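Local coordinates for methylmalonyl-CoA carboxyltransferase 12S subunit (Propionibacterium freudenreichii, PDB 1ON3), which transfers the carboxyl group of methylmalonyl-CoA to the biotin of the 1.3S subunit, as the homohexameric core of the transcarboxylase multienzyme complex, at residues E[249-254]-E[304-309]; E[318-323]-E[351-356]. One frame throughout, in Å; residues are numbered along the deposited sequence.

Contact 1 of 2, residues E[249-254]-E[304-309]; sequences KKLLSF and DYLEVK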
ATOM      1  N   LYS E 249     -17.146 -32.569  -6.111  1.00 11.41           N
ATOM      2  CA  LYS E 249     -15.925 -32.886  -5.362  1.00 12.48           C
ATOM      3  C   LYS E 249     -14.718 -32.929  -6.291  1.00 11.72           C
ATOM      4  O   LYS E 249     -13.657 -32.413  -5.951  1.00 14.68           O
ATOM      5  CB  LYS E 249     -16.058 -34.238  -4.639  1.00  9.39           C
ATOM      6  CG  LYS E 249     -17.169 -34.283  -3.599  1.00 16.85           C
ATOM      7  CD  LYS E 249     -17.210 -35.641  -2.884  1.00 19.56           C
ATOM      8  CE  LYS E 249     -18.375 -35.707  -1.912  1.00 27.17           C
ATOM      9  NZ  LYS E 249     -18.495 -37.025  -1.210  1.00 27.17           N
ATOM     10  N   LYS E 250     -14.880 -33.546  -7.456  1.00 13.69           N
ATOM     11  CA  LYS E 250     -13.788 -33.632  -8.435  1.00 13.31           C
ATOM     12  C   LYS E 250     -13.379 -32.213  -8.862  1.00 13.61           C
ATOM     13  O   LYS E 250     -12.196 -31.860  -8.873  1.00  9.48           O
ATOM     14  CB  LYS E 250     -14.246 -34.438  -9.658  1.00 11.65           C
ATOM     15  CG  LYS E 250     -13.191 -34.566 -10.764  1.00 13.10           C
ATOM     16  CD  LYS E 250     -12.061 -35.471 -10.340  1.00 17.69           C
ATOM     17  CE  LYS E 250     -11.063 -35.660 -11.453  1.00 17.36           C
ATOM     18  NZ  LYS E 250      -9.947 -36.507 -10.999  1.00 11.78           N
ATOM     19  N   LEU E 251     -14.367 -31.392  -9.204  1.00 15.22           N
ATOM     20  CA  LEU E 251     -14.107 -30.011  -9.606  1.00 10.52           C
ATOM     21  C   LEU E 251     -13.411 -29.245  -8.480  1.00 12.26           C
ATOM     22  O   LEU E 251     -12.405 -28.562  -8.695  1.00 12.46           O
ATOM     23  CB  LEU E 251     -15.431 -29.315  -9.970  1.00  9.60           C
ATOM     24  CG  LEU E 251     -15.407 -27.789 -10.130  1.00 10.40           C
ATOM     25  CD1 LEU E 251     -14.523 -27.404 -11.336  1.00 11.77           C
ATOM     26  CD2 LEU E 251     -16.842 -27.274 -10.334  1.00 13.58           C
ATOM     27  N   LEU E 252     -13.942 -29.345  -7.269  1.00 11.94           N
ATOM     28  CA  LEU E 252     -13.329 -28.638  -6.149  1.00 14.36           C
ATOM     29  C   LEU E 252     -11.870 -29.039  -5.925  1.00  9.86           C
ATOM     30  O   LEU E 252     -11.050 -28.196  -5.547  1.00 12.73           O
ATOM     31  CB  LEU E 252     -14.123 -28.873  -4.862  1.00 12.48           C
ATOM     32  CG  LEU E 252     -13.664 -28.120  -3.608  1.00 13.95           C
ATOM     33  CD1 LEU E 252     -13.775 -26.614  -3.800  1.00 12.61           C
ATOM     34  CD2 LEU E 252     -14.533 -28.562  -2.433  1.00 16.33           C
ATOM     35  N   SER E 253     -11.540 -30.306  -6.174  1.00  8.59           N
ATOM     36  CA  SER E 253     -10.175 -30.795  -5.960  1.00 11.13           C
ATOM     37  C   SER E 253      -9.107 -30.066  -6.771  1.00 15.72           C
ATOM     38  O   SER E 253      -7.937 -30.088  -6.394  1.00 15.50           O
ATOM     39  CB  SER E 253     -10.087 -32.309  -6.235  1.00 12.45           C
ATOM     40  OG  SER E 253     -10.114 -32.620  -7.623  1.00 13.90           O
ATOM     41  N   PHE E 254      -9.494 -29.421  -7.878  1.00 12.32           N
ATOM     42  CA  PHE E 254      -8.536 -28.681  -8.705  1.00 15.01           C
ATOM     43  C   PHE E 254      -8.391 -27.234  -8.248  1.00 16.05           C
ATOM     44  O   PHE E 254      -7.493 -26.512  -8.703  1.00 13.43           O
ATOM     45  CB  PHE E 254      -8.980 -28.637 -10.182  1.00 15.47           C
ATOM     46  CG  PHE E 254      -8.904 -29.961 -10.893  1.00 12.55           C
ATOM     47  CD1 PHE E 254     -10.040 -30.762 -11.024  1.00 11.30           C
ATOM     48  CD2 PHE E 254      -7.696 -30.409 -11.422  1.00 12.06           C
ATOM     49  CE1 PHE E 254      -9.974 -31.998 -11.669  1.00 16.27           C
ATOM     50  CE2 PHE E 254      -7.611 -31.630 -12.069  1.00 10.51           C
ATOM     51  CZ  PHE E 254      -8.763 -32.439 -12.194  1.00 12.88           C
ATOM     52  N   ASP E 304      -5.607 -38.244 -16.534  1.00 16.26           N
ATOM     53  CA  ASP E 304      -6.817 -37.733 -15.902  1.00 18.08           C
ATOM     54  C   ASP E 304      -7.120 -36.267 -16.198  1.00 16.50           C
ATOM     55  O   ASP E 304      -6.246 -35.407 -16.130  1.00 15.21           O
ATOM     56  CB  ASP E 304      -6.719 -37.940 -14.381  1.00 17.52           C
ATOM     57  CG  ASP E 304      -7.961 -37.491 -13.646  1.00 16.19           C
ATOM     58  OD1 ASP E 304      -7.884 -36.508 -12.885  1.00 19.91           O
ATOM     59  OD2 ASP E 304      -9.023 -38.117 -13.831  1.00 18.98           O
ATOM     60  N   TYR E 305      -8.369 -35.987 -16.543  1.00 16.97           N
ATOM     61  CA  TYR E 305      -8.782 -34.615 -16.788  1.00 15.97           C
ATOM     62  C   TYR E 305     -10.285 -34.503 -16.586  1.00 14.32           C
ATOM     63  O   TYR E 305     -11.024 -35.476 -16.740  1.00 14.09           O
ATOM     64  CB  TYR E 305      -8.370 -34.129 -18.201  1.00 16.59           C
ATOM     65  CG  TYR E 305      -8.942 -34.905 -19.376  1.00 15.76           C
ATOM     66  CD1 TYR E 305      -8.267 -36.004 -19.912  1.00 17.64           C
ATOM     67  CD2 TYR E 305     -10.169 -34.540 -19.948  1.00 19.42           C
ATOM     68  CE1 TYR E 305      -8.805 -36.724 -20.993  1.00 20.72           C
ATOM     69  CE2 TYR E 305     -10.712 -35.252 -21.020  1.00 17.71           C
ATOM     70  CZ  TYR E 305     -10.026 -36.341 -21.536  1.00 20.31           C
ATOM     71  OH  TYR E 305     -10.573 -37.045 -22.591  1.00 22.26           O
ATOM     72  N   LEU E 306     -10.725 -33.320 -16.185  1.00 11.44           N
ATOM     73  CA  LEU E 306     -12.145 -33.068 -15.980  1.00 11.75           C
ATOM     74  C   LEU E 306     -12.514 -32.020 -17.018  1.00 11.01           C
ATOM     75  O   LEU E 306     -12.120 -30.863 -16.892  1.00 12.90           O
ATOM     76  CB  LEU E 306     -12.394 -32.523 -14.570  1.00 10.42           C
ATOM     77  CG  LEU E 306     -13.834 -32.053 -14.332  1.00 15.41           C
ATOM     78  CD1 LEU E 306     -14.777 -33.247 -14.393  1.00 14.79           C
ATOM     79  CD2 LEU E 306     -13.933 -31.346 -12.990  1.00 12.18           C
ATOM     80  N   GLU E 307     -13.246 -32.422 -18.052  1.00 11.09           N
ATOM     81  CA  GLU E 307     -13.607 -31.484 -19.104  1.00 10.54           C
ATOM     82  C   GLU E 307     -14.735 -30.546 -18.671  1.00 12.94           C
ATOM     83  O   GLU E 307     -15.729 -30.993 -18.105  1.00 12.94           O
ATOM     84  CB  GLU E 307     -14.012 -32.252 -20.371  1.00 12.43           C
ATOM     85  CG  GLU E 307     -13.756 -31.471 -21.644  1.00 16.30           C
ATOM     86  CD  GLU E 307     -14.096 -32.233 -22.918  1.00 18.77           C
ATOM     87  OE1 GLU E 307     -14.089 -33.490 -22.913  1.00 15.44           O
ATOM     88  OE2 GLU E 307     -14.357 -31.561 -23.941  1.00 14.77           O
ATOM     89  N   VAL E 308     -14.552 -29.251 -18.932  1.00  9.66           N
ATOM     90  CA  VAL E 308     -15.534 -28.224 -18.613  1.00 11.67           C
ATOM     91  C   VAL E 308     -16.307 -27.908 -19.907  1.00 12.08           C
ATOM     92  O   VAL E 308     -15.702 -27.782 -20.976  1.00 10.83           O
ATOM     93  CB  VAL E 308     -14.831 -26.950 -18.081  1.00 12.93           C
ATOM     94  CG1 VAL E 308     -15.863 -25.838 -17.792  1.00  8.77           C
ATOM     95  CG2 VAL E 308     -14.054 -27.300 -16.803  1.00 12.52           C
ATOM     96  N   LYS E 309     -17.632 -27.790 -19.800  1.00 10.32           N
ATOM     97  CA  LYS E 309     -18.496 -27.527 -20.962  1.00 11.08           C
ATOM     98  C   LYS E 309     -18.190 -28.530 -22.084  1.00 13.04           C
ATOM     99  O   LYS E 309     -18.088 -28.164 -23.259  1.00 12.32           O
ATOM    100  CB  LYS E 309     -18.317 -26.083 -21.461  1.00  9.66           C
ATOM    101  CG  LYS E 309     -19.156 -25.102 -20.639  1.00 12.16           C
ATOM    102  CD  LYS E 309     -19.033 -23.638 -21.036  1.00 10.98           C
ATOM    103  CE  LYS E 309     -20.038 -22.820 -20.195  1.00 15.74           C
ATOM    104  NZ  LYS E 309     -19.983 -21.350 -20.408  1.00 12.49           N
TER

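Contact 2 of 2, residues E[318-323]-E[351-356]; sequences TAFARV and AEFVNF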
ATOM      1  N   THR E 318     -11.820 -27.385 -23.149  1.00 10.88           N
ATOM      2  CA  THR E 318     -11.333 -26.679 -21.954  1.00  7.43           C
ATOM      3  C   THR E 318     -11.436 -27.745 -20.871  1.00 12.71           C
ATOM      4  O   THR E 318     -12.509 -28.329 -20.665  1.00 10.45           O
ATOM      5  CB  THR E 318     -12.213 -25.462 -21.554  1.00 12.16           C
ATOM      6  OG1 THR E 318     -13.601 -25.843 -21.532  1.00 12.57           O
ATOM      7  CG2 THR E 318     -11.987 -24.297 -22.520  1.00  8.35           C
ATOM      8  N   ALA E 319     -10.327 -28.020 -20.190  1.00 10.98           N
ATOM      9  CA  ALA E 319     -10.339 -29.050 -19.163  1.00 12.34           C
ATOM     10  C   ALA E 319      -9.334 -28.816 -18.045  1.00 11.13           C
ATOM     11  O   ALA E 319      -8.262 -28.263 -18.262  1.00 14.35           O
ATOM     12  CB  ALA E 319     -10.066 -30.418 -19.806  1.00  9.58           C
ATOM     13  N   PHE E 320      -9.694 -29.246 -16.846  1.00 11.66           N
ATOM     14  CA  PHE E 320      -8.784 -29.143 -15.718  1.00 10.10           C
ATOM     15  C   PHE E 320      -7.986 -30.450 -15.685  1.00  9.92           C
ATOM     16  O   PHE E 320      -8.525 -31.528 -15.956  1.00 10.04           O
ATOM     17  CB  PHE E 320      -9.548 -29.008 -14.399  1.00  9.58           C
ATOM     18  CG  PHE E 320     -10.106 -27.641 -14.150  1.00 10.17           C
ATOM     19  CD1 PHE E 320     -11.474 -27.452 -13.980  1.00  9.42           C
ATOM     20  CD2 PHE E 320      -9.263 -26.540 -14.044  1.00  9.59           C
ATOM     21  CE1 PHE E 320     -11.993 -26.174 -13.698  1.00  7.24           C
ATOM     22  CE2 PHE E 320      -9.766 -25.270 -13.767  1.00 14.20           C
ATOM     23  CZ  PHE E 320     -11.129 -25.084 -13.592  1.00  7.61           C
ATOM     24  N   ALA E 321      -6.707 -30.354 -15.345  1.00 10.75           N
ATOM     25  CA  ALA E 321      -5.869 -31.533 -15.252  1.00 10.23           C
ATOM     26  C   ALA E 321      -4.731 -31.200 -14.329  1.00 14.06           C
ATOM     27  O   ALA E 321      -4.709 -30.134 -13.708  1.00 12.27           O
ATOM     28  CB  ALA E 321      -5.332 -31.907 -16.617  1.00 14.32           C
ATOM     29  N   ARG E 322      -3.769 -32.108 -14.242  1.00 13.40           N
ATOM     30  CA  ARG E 322      -2.622 -31.863 -13.399  1.00 11.71           C
ATOM     31  C   ARG E 322      -1.329 -32.295 -14.063  1.00 11.21           C
ATOM     32  O   ARG E 322      -1.297 -33.254 -14.847  1.00 15.63           O
ATOM     33  CB  ARG E 322      -2.778 -32.591 -12.063  1.00 11.26           C
ATOM     34  CG  ARG E 322      -3.789 -31.942 -11.114  1.00 10.39           C
ATOM     35  CD  ARG E 322      -3.903 -32.721  -9.823  1.00 13.29           C
ATOM     36  NE  ARG E 322      -4.993 -32.218  -8.993  1.00 14.32           N
ATOM     37  CZ  ARG E 322      -6.205 -32.755  -8.925  1.00 10.40           C
ATOM     38  NH1 ARG E 322      -6.510 -33.830  -9.639  1.00 12.30           N
ATOM     39  NH2 ARG E 322      -7.118 -32.206  -8.133  1.00 12.37           N
ATOM     40  N   VAL E 323      -0.271 -31.549 -13.778  1.00 15.50           N
ATOM     41  CA  VAL E 323       1.046 -31.898 -14.282  1.00 17.82           C
ATOM     42  C   VAL E 323       1.920 -31.899 -13.039  1.00 15.08           C
ATOM     43  O   VAL E 323       2.056 -30.879 -12.370  1.00 19.22           O
ATOM     44  CB  VAL E 323       1.574 -30.877 -15.316  1.00 18.84           C
ATOM     45  CG1 VAL E 323       2.989 -31.284 -15.752  1.00 17.52           C
ATOM     46  CG2 VAL E 323       0.647 -30.852 -16.544  1.00 12.79           C
ATOM     47  N   ALA E 351     -12.668 -17.982 -23.228  1.00  9.37           N
ATOM     48  CA  ALA E 351     -12.465 -16.773 -22.425  1.00 10.99           C
ATOM     49  C   ALA E 351     -12.899 -16.918 -20.969  1.00 10.79           C
ATOM     50  O   ALA E 351     -12.178 -16.497 -20.064  1.00  8.58           O
ATOM     51  CB  ALA E 351     -13.191 -15.580 -23.077  1.00 11.26           C
ATOM     52  N   GLU E 352     -14.074 -17.508 -20.746  1.00 12.26           N
ATOM     53  CA  GLU E 352     -14.581 -17.686 -19.385  1.00  8.22           C
ATOM     54  C   GLU E 352     -13.615 -18.575 -18.596  1.00 10.99           C
ATOM     55  O   GLU E 352     -13.266 -18.262 -17.457  1.00 13.06           O
ATOM     56  CB  GLU E 352     -15.973 -18.337 -19.388  1.00 11.89           C
ATOM     57  CG  GLU E 352     -16.595 -18.468 -17.961  1.00 14.53           C
ATOM     58  CD  GLU E 352     -17.866 -19.319 -17.932  1.00 15.40           C
ATOM     59  OE1 GLU E 352     -17.873 -20.424 -18.520  1.00 17.79           O
ATOM     60  OE2 GLU E 352     -18.858 -18.889 -17.314  1.00 19.11           O
ATOM     61  N   PHE E 353     -13.182 -19.673 -19.212  1.00  8.90           N
ATOM     62  CA  PHE E 353     -12.265 -20.610 -18.559  1.00  8.97           C
ATOM     63  C   PHE E 353     -10.949 -19.912 -18.232  1.00  8.37           C
ATOM     64  O   PHE E 353     -10.425 -20.048 -17.125  1.00 12.80           O
ATOM     65  CB  PHE E 353     -12.009 -21.815 -19.474  1.00 10.72           C
ATOM     66  CG  PHE E 353     -11.236 -22.936 -18.822  1.00 10.66           C
ATOM     67  CD1 PHE E 353     -11.804 -23.692 -17.797  1.00 11.48           C
ATOM     68  CD2 PHE E 353      -9.952 -23.270 -19.267  1.00 14.05           C
ATOM     69  CE1 PHE E 353     -11.109 -24.775 -17.225  1.00  9.79           C
ATOM     70  CE2 PHE E 353      -9.248 -24.353 -18.698  1.00  8.97           C
ATOM     71  CZ  PHE E 353      -9.831 -25.103 -17.680  1.00  7.79           C
ATOM     72  N   VAL E 354     -10.411 -19.172 -19.198  1.00 10.20           N
ATOM     73  CA  VAL E 354      -9.162 -18.443 -18.998  1.00  6.91           C
ATOM     74  C   VAL E 354      -9.292 -17.428 -17.850  1.00  9.72           C
ATOM     75  O   VAL E 354      -8.430 -17.369 -16.984  1.00  7.97           O
ATOM     76  CB  VAL E 354      -8.730 -17.706 -20.290  1.00  5.24           C
ATOM     77  CG1 VAL E 354      -7.621 -16.683 -19.988  1.00  8.47           C
ATOM     78  CG2 VAL E 354      -8.242 -18.725 -21.337  1.00  6.10           C
ATOM     79  N   ASN E 355     -10.367 -16.640 -17.825  1.00 11.77           N
ATOM     80  CA  ASN E 355     -10.533 -15.664 -16.735  1.00  9.65           C
ATOM     81  C   ASN E 355     -10.643 -16.357 -15.386  1.00  8.83           C
ATOM     82  O   ASN E 355     -10.079 -15.886 -14.392  1.00 12.44           O
ATOM     83  CB  ASN E 355     -11.775 -14.788 -16.940  1.00 16.44           C
ATOM     84  CG  ASN E 355     -11.628 -13.836 -18.107  1.00 27.92           C
ATOM     85  OD1 ASN E 355     -10.530 -13.343 -18.382  1.00 27.08           O
ATOM     86  ND2 ASN E 355     -12.739 -13.552 -18.791  1.00 23.49           N
ATOM     87  N   PHE E 356     -11.354 -17.478 -15.337  1.00 10.03           N
ATOM     88  CA  PHE E 356     -11.489 -18.185 -14.066  1.00  8.38           C
ATOM     89  C   PHE E 356     -10.133 -18.694 -13.556  1.00 11.35           C
ATOM     90  O   PHE E 356      -9.774 -18.479 -12.400  1.00  9.53           O
ATOM     91  CB  PHE E 356     -12.431 -19.387 -14.185  1.00  6.63           C
ATOM     92  CG  PHE E 356     -12.527 -20.176 -12.919  1.00 10.63           C
ATOM     93  CD1 PHE E 356     -13.333 -19.728 -11.867  1.00  9.32           C
ATOM     94  CD2 PHE E 356     -11.705 -21.289 -12.716  1.00  7.28           C
ATOM     95  CE1 PHE E 356     -13.309 -20.374 -10.626  1.00 10.71           C
ATOM     96  CE2 PHE E 356     -11.672 -21.932 -11.487  1.00 10.26           C
ATOM     97  CZ  PHE E 356     -12.475 -21.470 -10.438  1.00  9.60           C
TER

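Contact 1 of 2, residues E[249-254]-E[304-309]
Lys250 and Asp304 both hold CG anti to the backbone N, and the lysine chain bends at chi2 (71°) before running on extended. The two reach tip to tip: Lys250 NZ lies 2.8 Å from Asp304 OD1 in a salt bridge, on the syn side of that oxygen and 20° out of the carboxylate plane. Asp304 OD2 is farther off, 3.4 Å from the same NZ, so the grip is lopsided. Next to the salt bridge, Leu306 slides past the lysine stem in the opposite direction, its CD2 4.0 Å from Lys250 CG. The same methyl presses on the helix backbone, 3.6 Å from Leu251 CA. Helix 241-253, which follows the last strand of the N-terminal crotonase-like sheet, thus packs against strand 305-308, an outermost strand, within this chain, of the C-terminal sheet. The Phe254 ring crosses Leu306 obliquely, with CE1 3.8 Å from Leu306 CB, while Asp304 OD1 lies at the ring edge, 4.2 Å from Phe254 CZ. Arg322 makes a cation-pi contact with that ring and a hydrogen bond with Ser253 OG. Phe236 of the N-terminal sheet touches both Leu251 and Leu306.

Contact 2 of 2, residues E[318-323]-E[351-356]
Phe353 makes the principal contacts from the helix, meeting Thr318 with a ring face and Phe320 with a ring edge. Thr318 CB sits over that face, a CH-pi contact 4.0 Å from the centroid and 17° off the ring normal, while Thr318 CG2 packs on Phe353 CB. The edge of Phe353 turns to the face of Phe320, with the centroids of the two rings 5.0 Å apart and their planes at 53°, well short of perpendicular. Phe353 CE1 comes within 3.6 Å of Phe320 CZ, toward the rim of that face. At the tip of the ring, Phe353 CZ lies 3.6 Å from Ala319 O. One turn on, Phe356 crosses Phe320 at about a right angle, its CE2 3.8 Å from Phe320 CZ and its CD2 in plane at the edge of the Phe320 ring. Outside this shell, Val308 touches both Phe320 and Phe353, and Phe191 of the N-terminal sheet meets Phe356 edge-to-face. Asn520 of a neighbouring subunit also packs on Phe356. The segment axes run at 30°. The cluster forms part of the hydrophobic layer between the sheet and helix 344-359, the helix of the beta-alpha-beta crossover from strand 326-333 to parallel strand 364-370, in the C-terminal crotonase-like half.

From the N terminus, the chain completes the N-terminal sheet, runs through helix 241-253 and, after 49 intervening residues, closes contact 1 between 249-254 and 304-309. It then turns back into antiparallel strand 316-323, passes through strand 326-333 and closes contact 2 at helix 344-359. The two closures follow in series, neither nested nor crossed. Their centres lie about 10 Å apart, joined where the two strands pair: Leu306 N lies 2.8 Å from Phe320 O, and Val308 N 2.8 Å from Thr318 O, both probable hydrogen bonds. Contact 1 joins the N-terminal half to the edge of the C-terminal sheet; contact 2 joins that sheet to helix 344-359.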